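Local coordinates for prepilin (Salmonella typhi, PDB 3FHV), which is the type IVb pilin PilS, the pilus-building subunit whose soluble domain, given here, interacts with the host chloride channel CFTR, at the interface of chains A and B. Sequence-based numbering; all coordinates share one arbitrary frame. Chains: chain A/B, Prepilin.

The interface of chains A and B. Residues chain A 13, 16, 20, 48-51; chain B 54-56, 66.
The side-chain amide nitrogen ND2 of A:Asn20 points its two hydrogens along directions about 95° apart: one reaches the carbonyl O of B:Val54 across the contact at 2.7 Å, the other the carbonyl O of A:Ala48 in its own chain. Both acceptors lie close to the amide plane, and the bond to A:Ala48 helps hold the amide as B:Val54 needs it. Oxygen OD1 of A:Asn20 receives B:Val54 N at 3.3 Å, in the carbonyl plane and on a lone pair. Asparagine suits this place because one flat group offers donor and acceptor to the same backbone residue.

Helix 8-25 and loop residues 48-51 thus meet strand 53-56 of the other copy, in a pair that may be only a crystal contact. One turn back, threonine serves A:Thr16 doubly: its methyl CG2 packs on CG2 of B:Val54 at 3.7 Å, while OG1 donates to A:Asn13 O and meets a water shared with A:Ala48 O and B:Ser55 OG.

With OG anti to its backbone N (chi1 -157°), B:Ser55 accepts the N-H of A:Gly51 at 2.7 Å; a small hydroxyl can do this and still bind the water. Lysine's long aliphatic stem suits a flat indole: A:Lys50 runs at about a right angle to the B:Trp66 side chain, CG over the rim of one face, though too close there to be trusted. Bent at chi2 (60°), it carries CE past the rim, 3.4 Å from CH2 of B:Trp66.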
# COMPACT_ATOMS: atom_id res chain seq x y z
N ASN A 13 -7.67 -3.77 0.04
CA ASN A 13 -7.52 -2.93 -1.15
C ASN A 13 -8.26 -1.61 -1.00
O ASN A 13 -7.72 -0.56 -1.32
CB ASN A 13 -8.02 -3.66 -2.42
CG ASN A 13 -6.97 -4.61 -2.99
OD1 ASN A 13 -5.78 -4.42 -2.79
ND2 ASN A 13 -7.43 -5.62 -3.73
N THR A 16 -6.49 0.58 1.81
CA THR A 16 -5.24 1.19 1.37
C THR A 16 -5.48 2.24 0.29
O THR A 16 -4.81 3.27 0.27
CB THR A 16 -4.22 0.12 0.87
OG1 THR A 16 -4.84 -0.73 -0.11
CG2 THR A 16 -3.72 -0.74 2.02
N ASN A 20 -4.18 5.99 0.50
CA ASN A 20 -3.39 6.59 -0.57
C ASN A 20 -4.07 7.85 -1.10
O ASN A 20 -3.41 8.85 -1.38
CB ASN A 20 -3.18 5.61 -1.71
CG ASN A 20 -2.30 4.44 -1.32
OD1 ASN A 20 -1.44 4.57 -0.45
ND2 ASN A 20 -2.50 3.30 -1.96
N ALA A 48 -1.38 3.86 -6.59
CA ALA A 48 -2.18 3.71 -5.37
C ALA A 48 -3.18 2.55 -5.42
O ALA A 48 -3.91 2.33 -4.46
CB ALA A 48 -2.93 5.01 -5.08
N ALA A 49 -3.19 1.79 -6.51
CA ALA A 49 -4.14 0.68 -6.64
C ALA A 49 -3.49 -0.61 -7.12
O ALA A 49 -4.10 -1.39 -7.86
CB ALA A 49 -5.27 1.09 -7.59
N LYS A 50 -2.26 -0.85 -6.69
CA LYS A 50 -1.52 -2.05 -7.09
C LYS A 50 -2.25 -3.38 -6.92
O LYS A 50 -2.26 -4.20 -7.83
CB LYS A 50 -0.18 -2.09 -6.35
CG LYS A 50 0.67 -3.33 -6.63
CD LYS A 50 1.06 -3.47 -8.10
CE LYS A 50 1.99 -4.67 -8.29
NZ LYS A 50 2.26 -4.99 -9.72
N GLY A 51 -2.86 -3.61 -5.76
CA GLY A 51 -3.56 -4.87 -5.53
C GLY A 51 -4.84 -5.11 -6.31
O GLY A 51 -5.41 -6.20 -6.25
N VAL B 54 0.63 2.08 -0.14
CA VAL B 54 0.29 0.75 0.32
C VAL B 54 -0.83 0.14 -0.53
O VAL B 54 -1.55 0.86 -1.22
CB VAL B 54 -0.16 0.81 1.80
CG1 VAL B 54 1.06 1.08 2.70
CG2 VAL B 54 -1.18 1.93 2.00
N SER B 55 -0.95 -1.18 -0.49
CA SER B 55 -2.01 -1.85 -1.23
C SER B 55 -2.31 -3.19 -0.58
O SER B 55 -1.89 -3.45 0.54
CB SER B 55 -1.63 -2.02 -2.70
OG SER B 55 -2.80 -2.18 -3.48
N GLY B 56 -3.07 -4.04 -1.28
CA GLY B 56 -3.43 -5.33 -0.74
C GLY B 56 -2.89 -6.49 -1.57
O GLY B 56 -2.88 -6.45 -2.80
N TRP B 66 5.26 -0.16 -0.79
CA TRP B 66 5.75 0.14 -2.13
C TRP B 66 6.62 1.39 -2.13
O TRP B 66 6.22 2.43 -1.62
CB TRP B 66 4.58 0.31 -3.10
CG TRP B 66 3.72 -0.91 -3.23
CD1 TRP B 66 2.56 -1.17 -2.56
CD2 TRP B 66 3.96 -2.05 -4.08
NE1 TRP B 66 2.06 -2.39 -2.94
CE2 TRP B 66 2.90 -2.95 -3.87
CE3 TRP B 66 4.96 -2.39 -4.99
CZ2 TRP B 66 2.81 -4.17 -4.54
CZ3 TRP B 66 4.88 -3.60 -5.65
CH2 TRP B 66 3.81 -4.47 -5.42
O HOH W 1 -4.66 0.07 -2.89